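Side-chain contacts in putative acyl-CoA thioester hydrolase YbhC (Escherichia coli K-12, PDB 3GRH), which is a putative thioesterase of the outer membrane that belongs to the pectinesterase family but neither binds pectin nor has pectinesterase activity: residues Thr91-Val96 and Arg164-Pro169; Lys138-Lys143 and Asn239-Gly244; Leu146-Gly151 and Ala155-Asp160; Tyr307-Ala312 and Tyr319-Val324. All blocks are in the same frame, centred on the assembly; numbering follows the deposited sequence.

How the contacts relate
The four contacts are spread along a parallel beta-helix. Contacts 1 to 3 interlock: 91-96 comes first, 138-143 leads into strand 142-146, whose end opens contact 3, and after helix 154-161 the chain runs on into the loop 164-169, which returns to helix 92-100 in contact 1. Strand 240-243 of contact 2 follows later, so contacts 1 and 2 cross along the chain. The centres of contacts 1 and 3 are about 17 Å apart, each about 22 Å from that of contact 2. Contact 4 comes last, its centre about 33 Å from that of contact 1. It lies within the coil beside the predicted active site, while the others join helices, loops and turns away from it.

Contact 1 (Thr91-Val96 and Arg164-Pro169); sequences TIQAAV and RGKYMP
Tyr167 and Gln93 make the direct polar link between the loop 164-169 and helix 92-100: Tyr167 OH donates to Gln93 OE1 over 2.7 Å. The hydroxyl stands above the amide plane, 38° out of it, while OE1 meets the phenol at the ring's edge. Amide and ring planes are turned 68° against each other. Gln93 starts with CG anti to the backbone N (chi1 -172°), and a bend further along brings the amide round to the tyrosine. OE1 also bonds to Tyr122 N, and NE2 to Asp97 OD1, which fixes the amide's rotation; Tyr167 OH has a second partner in Thr120 OG1.

A water adds an indirect bridge, accepting from Gln93 N at 3.0 Å and from Lys166 NZ at 3.2 Å. The ammonium group is also bound to Thr120 O.

Apolar contact comes from the extended Lys166 chain, which crosses Gln93 at about a right angle and rests CE on Gln93 CB at 3.7 Å. Its CG lies over one face of the Tyr167 ring, offset toward the rim.

With a leucine in place of Gln93, Tyr167 OH and Tyr122 N would probably lose the acceptor they share. The helix is thus joined to the loop by a small polar network in which a buried carbonyl oxygen receives two bonds and the lysine is anchored by oxygen atoms.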
loop_
_atom_site.group_PDB
_atom_site.type_symbol
_atom_site.label_atom_id
_atom_site.label_comp_id
_atom_site.label_asym_id
_atom_site.label_seq_id
_atom_site.Cartn_x
_atom_site.Cartn_y
_atom_site.Cartn_z
ATOM N N THR A 91 9.102 -21.482 -9.979
ATOM C CA THR A 91 8.962 -20.501 -8.904
ATOM C C THR A 91 9.019 -19.133 -9.506
ATOM O O THR A 91 9.596 -18.911 -10.566
ATOM C CB THR A 91 10.055 -20.547 -7.804
ATOM O OG1 THR A 91 11.325 -20.070 -8.290
ATOM C CG2 THR A 91 10.183 -21.889 -7.241
ATOM N N ILE A 92 8.404 -18.192 -8.800
ATOM C CA ILE A 92 8.289 -16.860 -9.350
ATOM C C ILE A 92 9.609 -16.139 -9.250
ATOM O O ILE A 92 10.060 -15.464 -10.214
ATOM C CB ILE A 92 7.194 -16.047 -8.673
ATOM C CG1 ILE A 92 5.834 -16.798 -8.841
ATOM C CG2 ILE A 92 7.215 -14.653 -9.187
ATOM C CD1 ILE A 92 4.728 -16.215 -8.111
ATOM N N GLN A 93 10.340 -16.390 -8.163
ATOM C CA GLN A 93 11.663 -15.804 -8.025
ATOM C C GLN A 93 12.589 -16.211 -9.138
ATOM O O GLN A 93 13.342 -15.373 -9.623
ATOM C CB GLN A 93 12.326 -16.119 -6.687
ATOM C CG GLN A 93 13.591 -15.381 -6.425
ATOM C CD GLN A 93 13.351 -13.937 -6.172
ATOM O OE1 GLN A 93 12.751 -13.627 -5.180
ATOM N NE2 GLN A 93 13.877 -13.076 -6.996
ATOM N N ALA A 94 12.533 -17.462 -9.589
ATOM C CA ALA A 94 13.387 -17.904 -10.676
ATOM C C ALA A 94 13.114 -17.176 -11.973
ATOM O O ALA A 94 14.055 -16.907 -12.770
ATOM C CB ALA A 94 13.242 -19.409 -10.823
ATOM N N ALA A 95 11.838 -16.915 -12.263
ATOM C CA ALA A 95 11.476 -16.188 -13.454
ATOM C C ALA A 95 11.896 -14.745 -13.338
ATOM O O ALA A 95 12.295 -14.161 -14.293
ATOM C CB ALA A 95 9.933 -16.254 -13.700
ATOM N N VAL A 96 11.684 -14.120 -12.192
ATOM C CA VAL A 96 12.171 -12.741 -11.964
ATOM C C VAL A 96 13.650 -12.644 -12.179
ATOM O O VAL A 96 14.113 -11.767 -12.843
ATOM C CB VAL A 96 11.806 -12.228 -10.561
ATOM C CG1 VAL A 96 12.551 -10.933 -10.199
ATOM C CG2 VAL A 96 10.284 -12.053 -10.425
ATOM N N ARG A 164 17.466 -23.943 0.192
ATOM C CA ARG A 164 18.119 -24.499 -0.985
ATOM C C ARG A 164 18.789 -23.470 -1.899
ATOM O O ARG A 164 18.835 -23.641 -3.115
ATOM C CB ARG A 164 17.106 -25.369 -1.749
ATOM C CG ARG A 164 16.326 -26.342 -0.803
ATOM C CD ARG A 164 15.108 -27.025 -1.463
ATOM N NE ARG A 164 13.816 -26.505 -0.977
ATOM C CZ ARG A 164 13.179 -25.438 -1.460
ATOM N NH1 ARG A 164 13.705 -24.717 -2.445
ATOM N NH2 ARG A 164 12.003 -25.071 -0.947
ATOM N N GLY A 165 19.325 -22.410 -1.305
ATOM C CA GLY A 165 20.083 -21.413 -2.068
ATOM C C GLY A 165 19.273 -20.570 -3.018
ATOM O O GLY A 165 19.772 -20.134 -4.037
ATOM N N LYS A 166 18.025 -20.331 -2.656
ATOM C CA LYS A 166 17.185 -19.415 -3.377
ATOM C C LYS A 166 17.861 -18.061 -3.572
ATOM O O LYS A 166 17.783 -17.458 -4.649
ATOM C CB LYS A 166 15.896 -19.230 -2.583
ATOM C CG LYS A 166 14.906 -18.430 -3.282
ATOM C CD LYS A 166 13.586 -18.443 -2.549
ATOM C CE LYS A 166 12.532 -17.589 -3.292
ATOM N NZ LYS A 166 11.137 -17.827 -2.687
ATOM N N TYR A 167 18.474 -17.564 -2.510
ATOM C CA TYR A 167 19.211 -16.307 -2.518
ATOM C C TYR A 167 20.640 -16.635 -2.169
ATOM O O TYR A 167 20.948 -17.278 -1.170
ATOM C CB TYR A 167 18.626 -15.291 -1.501
ATOM C CG TYR A 167 17.192 -14.990 -1.763
ATOM C CD1 TYR A 167 16.809 -14.159 -2.806
ATOM C CD2 TYR A 167 16.188 -15.520 -0.957
ATOM C CE1 TYR A 167 15.516 -13.951 -3.086
ATOM C CE2 TYR A 167 14.886 -15.270 -1.191
ATOM C CZ TYR A 167 14.520 -14.468 -2.261
ATOM O OH TYR A 167 13.208 -14.244 -2.567
ATOM N N MET A 168 21.527 -16.224 -3.071
ATOM C CA MET A 168 22.961 -16.410 -2.942
ATOM C C MET A 168 23.659 -15.190 -3.572
ATOM O O MET A 168 23.102 -14.518 -4.418
ATOM C CB MET A 168 23.449 -17.625 -3.732
ATOM C CG MET A 168 22.725 -18.905 -3.509
ATOM S SD MET A 168 23.630 -20.248 -4.254
ATOM C CE MET A 168 24.943 -20.539 -3.016
ATOM N N PRO A 169 24.864 -14.867 -3.138
ATOM C CA PRO A 169 25.595 -13.808 -3.755
ATOM C C PRO A 169 25.664 -14.094 -5.249
ATOM O O PRO A 169 25.857 -15.224 -5.698
ATOM C CB PRO A 169 26.971 -13.912 -3.119
ATOM C CG PRO A 169 26.754 -14.576 -1.877
ATOM C CD PRO A 169 25.627 -15.495 -2.054
HETATM O O HOH W 1 9.517 -17.284 -5.451
#

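Contact 2 (Lys138-Lys143 and Asn239-Gly244)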
loop_
_atom_site.group_PDB
_atom_site.type_symbol
_atom_site.label_atom_id
_atom_site.label_comp_id
_atom_site.label_asym_id
_atom_site.label_seq_id
_atom_site.Cartn_x
_atom_site.Cartn_y
_atom_site.Cartn_z
ATOM N N LYS A 138 -9.930 -15.476 -11.974
ATOM C CA LYS A 138 -10.003 -14.461 -10.946
ATOM C C LYS A 138 -8.636 -14.242 -10.300
ATOM O O LYS A 138 -7.800 -15.145 -10.311
ATOM C CB LYS A 138 -10.941 -14.926 -9.822
ATOM C CG LYS A 138 -12.407 -14.976 -10.273
ATOM C CD LYS A 138 -13.346 -15.464 -9.206
ATOM C CE LYS A 138 -14.717 -15.840 -9.748
ATOM N NZ LYS A 138 -14.768 -17.215 -10.373
ATOM N N PRO A 139 -8.462 -13.115 -9.623
ATOM C CA PRO A 139 -7.155 -12.949 -8.934
ATOM C C PRO A 139 -6.832 -13.957 -7.881
ATOM O O PRO A 139 -5.653 -14.320 -7.695
ATOM C CB PRO A 139 -7.241 -11.520 -8.344
ATOM C CG PRO A 139 -8.231 -10.865 -9.115
ATOM C CD PRO A 139 -9.234 -11.874 -9.577
ATOM N N ILE A 140 -7.863 -14.563 -7.286
ATOM C CA ILE A 140 -7.628 -15.580 -6.257
ATOM C C ILE A 140 -7.033 -16.886 -6.779
ATOM O O ILE A 140 -6.640 -17.792 -6.034
ATOM C CB ILE A 140 -8.939 -15.796 -5.442
ATOM C CG1 ILE A 140 -8.611 -16.532 -4.124
ATOM C CG2 ILE A 140 -9.996 -16.488 -6.278
ATOM C CD1 ILE A 140 -7.807 -15.669 -3.063
ATOM N N ASP A 141 -7.066 -17.056 -8.092
ATOM C CA ASP A 141 -6.578 -18.260 -8.730
ATOM C C ASP A 141 -5.070 -18.400 -8.727
ATOM O O ASP A 141 -4.627 -19.522 -8.864
ATOM C CB ASP A 141 -7.192 -18.324 -10.114
ATOM C CG ASP A 141 -8.732 -18.640 -10.016
ATOM O OD1 ASP A 141 -9.150 -19.425 -9.088
ATOM O OD2 ASP A 141 -9.568 -18.157 -10.850
ATOM N N VAL A 142 -4.307 -17.289 -8.564
ATOM C CA VAL A 142 -2.863 -17.339 -8.469
ATOM C C VAL A 142 -2.572 -16.790 -7.066
ATOM O O VAL A 142 -2.816 -15.613 -6.826
ATOM C CB VAL A 142 -2.194 -16.498 -9.564
ATOM C CG1 VAL A 142 -0.710 -16.273 -9.212
ATOM C CG2 VAL A 142 -2.408 -17.135 -10.909
ATOM N N LYS A 143 -1.998 -17.592 -6.186
ATOM C CA LYS A 143 -1.767 -17.231 -4.778
ATOM C C LYS A 143 -0.285 -17.265 -4.497
ATOM O O LYS A 143 0.332 -18.273 -4.663
ATOM C CB LYS A 143 -2.420 -18.218 -3.857
ATOM C CG LYS A 143 -3.937 -18.264 -3.986
ATOM C CD LYS A 143 -4.580 -19.237 -3.043
ATOM C CE LYS A 143 -6.085 -19.245 -2.993
ATOM N NZ LYS A 143 -6.714 -19.976 -4.192
ATOM N N ASN A 239 -6.243 -4.950 -10.207
ATOM C CA ASN A 239 -7.004 -6.225 -10.009
ATOM C C ASN A 239 -6.189 -7.236 -9.275
ATOM O O ASN A 239 -6.008 -8.368 -9.730
ATOM C CB ASN A 239 -7.484 -6.784 -11.338
ATOM C CG ASN A 239 -8.556 -7.841 -11.182
ATOM O OD1 ASN A 239 -9.318 -7.834 -10.202
ATOM N ND2 ASN A 239 -8.563 -8.795 -12.117
ATOM N N VAL A 240 -5.652 -6.826 -8.125
ATOM C CA VAL A 240 -4.845 -7.682 -7.227
ATOM C C VAL A 240 -5.551 -7.796 -5.913
ATOM O O VAL A 240 -6.138 -6.827 -5.430
ATOM C CB VAL A 240 -3.395 -7.156 -7.121
ATOM C CG1 VAL A 240 -2.562 -7.807 -5.971
ATOM C CG2 VAL A 240 -2.680 -7.332 -8.423
ATOM N N ASN A 241 -5.431 -8.936 -5.246
ATOM C CA ASN A 241 -5.878 -9.070 -3.857
ATOM C C ASN A 241 -4.635 -9.064 -2.996
ATOM O O ASN A 241 -3.717 -9.838 -3.259
ATOM C CB ASN A 241 -6.573 -10.424 -3.592
ATOM C CG ASN A 241 -7.853 -10.596 -4.344
ATOM O OD1 ASN A 241 -8.571 -9.672 -4.625
ATOM N ND2 ASN A 241 -8.087 -11.825 -4.800
ATOM N N ILE A 242 -4.603 -8.193 -2.006
ATOM C CA ILE A 242 -3.506 -8.115 -1.036
ATOM C C ILE A 242 -4.045 -8.411 0.333
ATOM O O ILE A 242 -4.895 -7.663 0.821
ATOM C CB ILE A 242 -2.825 -6.710 -1.065
ATOM C CG1 ILE A 242 -2.545 -6.232 -2.480
ATOM C CG2 ILE A 242 -1.556 -6.871 -0.290
ATOM C CD1 ILE A 242 -2.129 -4.753 -2.500
ATOM N N LEU A 243 -3.641 -9.564 0.882
ATOM C CA LEU A 243 -4.301 -10.151 2.034
ATOM C C LEU A 243 -3.351 -10.251 3.189
ATOM O O LEU A 243 -2.244 -10.806 3.089
ATOM C CB LEU A 243 -4.873 -11.534 1.715
ATOM C CG LEU A 243 -5.839 -11.539 0.564
ATOM C CD1 LEU A 243 -6.313 -12.943 0.290
ATOM C CD2 LEU A 243 -6.999 -10.624 0.701
ATOM N N GLY A 244 -3.773 -9.701 4.332
ATOM C CA GLY A 244 -3.011 -9.786 5.546
ATOM C C GLY A 244 -3.842 -9.439 6.753
ATOM O O GLY A 244 -5.074 -9.582 6.729
HETATM O O HOH W 2 -10.536 -12.876 -6.597
#
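The carboxamides of Asn239 and Asn241 both meet the Pro139 ring, each in its own way. Pro139 CG comes obliquely from above the Asn239 amide plane, over the gap between the two polar atoms, 3.4 Å from Asn239 OD1 and 3.7 Å from Asn239 ND2; the two side chains cross at about a right angle. At Asn241 the proline uses CB instead, which lies over a face of the amide, 3.7 Å from Asn241 ND2. Ile140 approaches the same nitrogen with its CB at 4.1 Å.

Asn239 reaches the proline with CG anti to the backbone N (chi1 -164°), whereas Asn241 has CG anti to its carbonyl carbon. No direct hydrogen bond joins the segments. A water does so: it accepts from Asn241 ND2 at 3.2 Å and, more weakly, from Ile140 N. Thr209 OG1, on the strand lying between, bonds both to Asn241 ND2 and to Pro139 O; with the water, the amide nitrogen thus has two partners.

The turn carrying Pro139 is itself braced. Lys138 N donates to Asp141 OD2 at 2.9 Å, and Lys143 NZ folds back to Ile140 O at 2.9 Å.

Here a 3-10 turn leads into strand 142-146, and strand 208-212 lies between that strand and 240-243. Asn239 has a left-handed backbone conformation, phi 54°, where the chain turns a corner between strands 235-238 and 240-243. Such corners between parallel strands, often occupied by asparagine, are characteristic of the parallel beta-helix, the fold of the pectinesterase family.

Contact 3 (Leu146-Gly151 and Ala155-Asp160); sequences LSLDGG and ADWRHD
Leu148 and Trp157 mark the closest backbone approach, 7.2 Å between their CA atoms, where the chain leaving strand 142-146 runs past helix 154-161 that follows it. Leu148 has CG anti to its carbonyl carbon (chi1 -63°), which directs the branch toward the helix. CD2 meets Trp157 CD1 at 4.2 Å and CD1 meets Trp157 NE1 at the same distance, so the leucine fork comes obliquely to the pyrrole part of the indole. CD2 also touches Asp160 CB, one helical turn on. Two residues earlier in the chain, Leu146 sets its CD2 against the backbone carbonyl of Asp160, 3.8 Å from that O.

The indole nitrogen has a partner beyond the two segments, Cys192 O, and Cys192 is disulfide-bonded to Cys180, which itself touches the indole. Further along the loop, Asp149 forms an Asx turn: its OD1 accepts from Gly151 N at 2.9 Å, with the donor above the carboxylate plane, while OD2 is held by His223 ND1.

Across the contact the helix therefore meets the loop through leucine methyls, with no hydrogen bond between them; the Asx turn shapes the loop, and the indole N-H is satisfied separately by Cys192 O.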
loop_
_atom_site.group_PDB
_atom_site.type_symbol
_atom_site.label_atom_id
_atom_site.label_comp_id
_atom_site.label_asym_id
_atom_site.label_seq_id
_atom_site.Cartn_x
_atom_site.Cartn_y
_atom_site.Cartn_z
ATOM N N LEU A 146 3.587 -16.600 1.961
ATOM C CA LEU A 146 4.516 -17.160 2.958
ATOM C C LEU A 146 4.086 -16.530 4.317
ATOM O O LEU A 146 3.454 -15.474 4.304
ATOM C CB LEU A 146 5.989 -16.814 2.674
ATOM C CG LEU A 146 7.041 -17.587 3.383
ATOM C CD1 LEU A 146 6.990 -19.050 2.935
ATOM C CD2 LEU A 146 8.408 -16.941 3.145
ATOM N N SER A 147 4.426 -17.151 5.439
ATOM C CA SER A 147 4.153 -16.586 6.764
ATOM C C SER A 147 5.418 -15.997 7.302
ATOM O O SER A 147 6.379 -16.709 7.553
ATOM C CB SER A 147 3.662 -17.647 7.736
ATOM O OG SER A 147 2.430 -18.176 7.312
ATOM N N LEU A 148 5.460 -14.681 7.495
ATOM C CA LEU A 148 6.601 -14.019 8.078
ATOM C C LEU A 148 6.147 -12.941 9.047
ATOM O O LEU A 148 5.220 -12.185 8.770
ATOM C CB LEU A 148 7.428 -13.330 7.047
ATOM C CG LEU A 148 8.076 -14.170 5.981
ATOM C CD1 LEU A 148 8.710 -13.199 4.931
ATOM C CD2 LEU A 148 9.080 -15.235 6.547
ATOM N N ASP A 149 6.738 -12.917 10.200
ATOM C CA ASP A 149 6.364 -11.991 11.287
ATOM C C ASP A 149 7.579 -11.135 11.629
ATOM O O ASP A 149 8.646 -11.655 11.832
ATOM C CB ASP A 149 5.964 -12.813 12.492
ATOM C CG ASP A 149 5.395 -12.007 13.702
ATOM O OD1 ASP A 149 5.650 -10.800 13.948
ATOM O OD2 ASP A 149 4.639 -12.651 14.519
ATOM N N GLY A 150 7.396 -9.834 11.718
ATOM C CA GLY A 150 8.489 -8.932 12.116
ATOM C C GLY A 150 9.105 -9.280 13.441
ATOM O O GLY A 150 10.233 -8.986 13.639
ATOM N N GLY A 151 8.378 -9.970 14.307
ATOM C CA GLY A 151 8.918 -10.380 15.552
ATOM C C GLY A 151 9.794 -11.605 15.543
ATOM O O GLY A 151 10.357 -11.969 16.608
ATOM N N ALA A 155 17.341 -16.106 12.576
ATOM C CA ALA A 155 17.547 -17.482 12.162
ATOM C C ALA A 155 16.325 -18.174 11.568
ATOM O O ALA A 155 16.443 -18.898 10.573
ATOM C CB ALA A 155 18.046 -18.249 13.347
ATOM N N ASP A 156 15.181 -18.007 12.210
ATOM C CA ASP A 156 13.893 -18.537 11.721
ATOM C C ASP A 156 13.514 -17.899 10.409
ATOM O O ASP A 156 13.068 -18.585 9.518
ATOM C CB ASP A 156 12.784 -18.331 12.751
ATOM C CG ASP A 156 12.913 -19.259 13.937
ATOM O OD1 ASP A 156 13.845 -20.123 13.947
ATOM O OD2 ASP A 156 12.077 -19.118 14.872
ATOM N N TRP A 157 13.751 -16.598 10.269
ATOM C CA TRP A 157 13.542 -15.868 9.008
ATOM C C TRP A 157 14.360 -16.411 7.877
ATOM O O TRP A 157 13.859 -16.720 6.809
ATOM C CB TRP A 157 13.811 -14.390 9.215
ATOM C CG TRP A 157 13.489 -13.528 8.043
ATOM C CD1 TRP A 157 12.325 -12.904 7.778
ATOM C CD2 TRP A 157 14.380 -13.172 7.013
ATOM N NE1 TRP A 157 12.410 -12.185 6.632
ATOM C CE2 TRP A 157 13.664 -12.358 6.105
ATOM C CE3 TRP A 157 15.732 -13.458 6.740
ATOM C CZ2 TRP A 157 14.269 -11.803 5.009
ATOM C CZ3 TRP A 157 16.304 -12.945 5.625
ATOM C CH2 TRP A 157 15.566 -12.152 4.756
ATOM N N ARG A 158 15.659 -16.598 8.119
ATOM C CA ARG A 158 16.541 -17.118 7.082
ATOM C C ARG A 158 16.140 -18.491 6.609
ATOM O O ARG A 158 16.219 -18.781 5.428
ATOM C CB ARG A 158 17.981 -17.182 7.597
ATOM C CG ARG A 158 18.691 -15.850 7.645
ATOM C CD ARG A 158 20.164 -15.970 7.877
ATOM N NE ARG A 158 20.504 -16.561 9.145
ATOM C CZ ARG A 158 20.710 -15.913 10.291
ATOM N NH1 ARG A 158 20.639 -14.587 10.385
ATOM N NH2 ARG A 158 21.033 -16.626 11.348
ATOM N N HIS A 159 15.701 -19.335 7.546
ATOM C CA HIS A 159 15.271 -20.663 7.224
ATOM C C HIS A 159 14.054 -20.682 6.322
ATOM O O HIS A 159 14.047 -21.342 5.269
ATOM C CB HIS A 159 15.029 -21.478 8.491
ATOM C CG HIS A 159 14.694 -22.885 8.179
ATOM N ND1 HIS A 159 15.656 -23.790 7.789
ATOM C CD2 HIS A 159 13.516 -23.547 8.148
ATOM C CE1 HIS A 159 15.083 -24.950 7.525
ATOM N NE2 HIS A 159 13.792 -24.837 7.759
ATOM N N ASP A 160 13.083 -19.842 6.661
ATOM C CA ASP A 160 11.802 -19.780 5.959
ATOM C C ASP A 160 11.901 -19.111 4.635
ATOM O O ASP A 160 11.187 -19.487 3.683
ATOM C CB ASP A 160 10.775 -19.079 6.829
ATOM C CG ASP A 160 10.302 -19.938 8.004
ATOM O OD1 ASP A 160 10.901 -21.014 8.266
ATOM O OD2 ASP A 160 9.429 -19.428 8.729
#

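Contact 4 (Tyr307-Ala312 and Tyr319-Val324)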
loop_
_atom_site.group_PDB
_atom_site.type_symbol
_atom_site.label_atom_id
_atom_site.label_comp_id
_atom_site.label_asym_id
_atom_site.label_seq_id
_atom_site.Cartn_x
_atom_site.Cartn_y
_atom_site.Cartn_z
ATOM N N TYR A 307 -7.205 -0.018 11.873
ATOM C CA TYR A 307 -6.854 1.263 11.255
ATOM C C TYR A 307 -6.511 1.032 9.807
ATOM O O TYR A 307 -5.571 0.316 9.560
ATOM C CB TYR A 307 -5.640 1.943 11.908
ATOM C CG TYR A 307 -5.605 1.877 13.411
ATOM C CD1 TYR A 307 -6.305 2.777 14.205
ATOM C CD2 TYR A 307 -4.931 0.834 14.019
ATOM C CE1 TYR A 307 -6.271 2.634 15.600
ATOM C CE2 TYR A 307 -4.950 0.686 15.413
ATOM C CZ TYR A 307 -5.608 1.599 16.162
ATOM O OH TYR A 307 -5.562 1.483 17.569
ATOM N N VAL A 308 -7.211 1.649 8.862
ATOM C CA VAL A 308 -6.972 1.359 7.501
ATOM C C VAL A 308 -5.669 1.939 7.009
ATOM O O VAL A 308 -4.826 1.260 6.463
ATOM C CB VAL A 308 -8.117 1.788 6.591
ATOM C CG1 VAL A 308 -7.821 1.426 5.121
ATOM C CG2 VAL A 308 -9.422 1.117 7.116
ATOM N N PHE A 309 -5.487 3.257 7.201
ATOM C CA PHE A 309 -4.326 3.951 6.662
ATOM C C PHE A 309 -3.370 4.426 7.729
ATOM O O PHE A 309 -3.787 5.033 8.730
ATOM C CB PHE A 309 -4.797 5.194 5.874
ATOM C CG PHE A 309 -5.560 4.884 4.664
ATOM C CD1 PHE A 309 -4.955 4.335 3.542
ATOM C CD2 PHE A 309 -6.885 5.173 4.643
ATOM C CE1 PHE A 309 -5.723 3.981 2.457
ATOM C CE2 PHE A 309 -7.631 4.903 3.526
ATOM C CZ PHE A 309 -7.045 4.295 2.454
ATOM N N ALA A 310 -2.066 4.164 7.533
ATOM C CA ALA A 310 -1.011 4.634 8.441
ATOM C C ALA A 310 0.133 5.232 7.666
ATOM O O ALA A 310 1.206 4.610 7.490
ATOM C CB ALA A 310 -0.509 3.445 9.267
ATOM N N PRO A 311 -0.109 6.398 7.106
ATOM C CA PRO A 311 0.887 7.089 6.341
ATOM C C PRO A 311 2.037 7.630 7.246
ATOM O O PRO A 311 1.804 8.128 8.391
ATOM C CB PRO A 311 0.095 8.221 5.710
ATOM C CG PRO A 311 -1.043 8.409 6.512
ATOM C CD PRO A 311 -1.356 7.154 7.211
ATOM N N ALA A 312 3.221 7.590 6.670
ATOM C CA ALA A 312 4.462 8.042 7.256
ATOM C C ALA A 312 5.060 9.216 6.451
ATOM O O ALA A 312 6.283 9.406 6.368
ATOM C CB ALA A 312 5.487 6.900 7.362
ATOM N N TYR A 319 2.051 15.188 -0.302
ATOM C CA TYR A 319 1.204 14.127 -0.840
ATOM C C TYR A 319 1.621 12.837 -0.319
ATOM O O TYR A 319 2.783 12.422 -0.511
ATOM C CB TYR A 319 1.199 14.125 -2.387
ATOM C CG TYR A 319 0.662 15.382 -2.922
ATOM C CD1 TYR A 319 -0.662 15.618 -2.818
ATOM C CD2 TYR A 319 1.447 16.414 -3.380
ATOM C CE1 TYR A 319 -1.213 16.773 -3.202
ATOM C CE2 TYR A 319 0.860 17.641 -3.745
ATOM C CZ TYR A 319 -0.483 17.789 -3.643
ATOM O OH TYR A 319 -1.151 18.944 -4.019
ATOM N N GLY A 320 0.662 12.186 0.407
ATOM C CA GLY A 320 0.748 10.862 0.888
ATOM C C GLY A 320 -0.169 9.895 0.163
ATOM O O GLY A 320 0.096 9.590 -0.969
ATOM N N PHE A 321 -1.282 9.581 0.789
ATOM C CA PHE A 321 -2.242 8.630 0.259
ATOM C C PHE A 321 -3.477 9.263 -0.250
ATOM O O PHE A 321 -4.000 10.161 0.425
ATOM C CB PHE A 321 -2.611 7.564 1.281
ATOM C CG PHE A 321 -1.473 6.734 1.816
ATOM C CD1 PHE A 321 -0.290 6.578 1.178
ATOM C CD2 PHE A 321 -1.688 6.007 2.925
ATOM C CE1 PHE A 321 0.777 5.791 1.734
ATOM C CE2 PHE A 321 -0.633 5.265 3.508
ATOM C CZ PHE A 321 0.555 5.133 2.912
ATOM N N LEU A 322 -4.027 8.813 -1.396
ATOM C CA LEU A 322 -5.322 9.318 -1.847
ATOM C C LEU A 322 -6.168 8.113 -2.117
ATOM O O LEU A 322 -5.701 7.244 -2.837
ATOM C CB LEU A 322 -5.206 10.060 -3.177
ATOM C CG LEU A 322 -6.463 10.521 -3.824
ATOM C CD1 LEU A 322 -7.135 11.526 -2.855
ATOM C CD2 LEU A 322 -6.106 11.184 -5.190
ATOM N N ALA A 323 -7.349 8.010 -1.501
ATOM C CA ALA A 323 -8.304 6.948 -1.836
ATOM C C ALA A 323 -9.467 7.656 -2.489
ATOM O O ALA A 323 -10.060 8.565 -1.892
ATOM C CB ALA A 323 -8.731 6.272 -0.561
ATOM N N VAL A 324 -9.757 7.282 -3.723
ATOM C CA VAL A 324 -10.823 7.900 -4.557
ATOM C C VAL A 324 -11.732 6.848 -5.088
ATOM O O VAL A 324 -11.294 5.792 -5.516
ATOM C CB VAL A 324 -10.171 8.837 -5.641
ATOM C CG1 VAL A 324 -9.243 8.088 -6.501
ATOM C CG2 VAL A 324 -11.230 9.518 -6.449
#
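Phe309 and Phe321 each have CG anti to the carbonyl carbon (chi1 -66° and -59°), and these torsions send both rings inward from facing strands of the parallel beta-helix. Strands 309-311 and 321-324 belong to different walls of the coil, with axes 9.4 Å apart and directions roughly opposed, so their side chains meet in its buried interior.

The two rings cross obliquely, with Phe309 CD1 touching Phe321 CD2 at 3.7 Å, neither stacked nor cleanly edge-on. Beyond this meeting point the Phe309 ring extends along strand 321-324 until its CZ reaches Ala323 CB at 4.0 Å. Val308 CG1 lies over the centre of one of its faces, and Phe295 makes an edge-to-face contact with the same ring.

Phe321 is covered on one face by Pro311. This is a CH-pi contact, with Pro311 CB 4.1 Å from the ring centroid and 25° off the ring normal. Were an alanine to stand at Phe321, Phe309 CD1 and Pro311 CB would probably both lose their apolar partner, opening a gap between the two walls.

Ala310 points the other way. Its side chain lies about 4 Å from that of Asp280, the predicted nucleophile, and about 5 Å from that of Arg340, a probable substrate-binding residue, so the strand that packs inward through Phe309 and Pro311 turns Ala310 toward the predicted active site. Inside, the backbone of this strand also takes part: Pro311 CA approaches Phe321 CE2 to 3.7 Å.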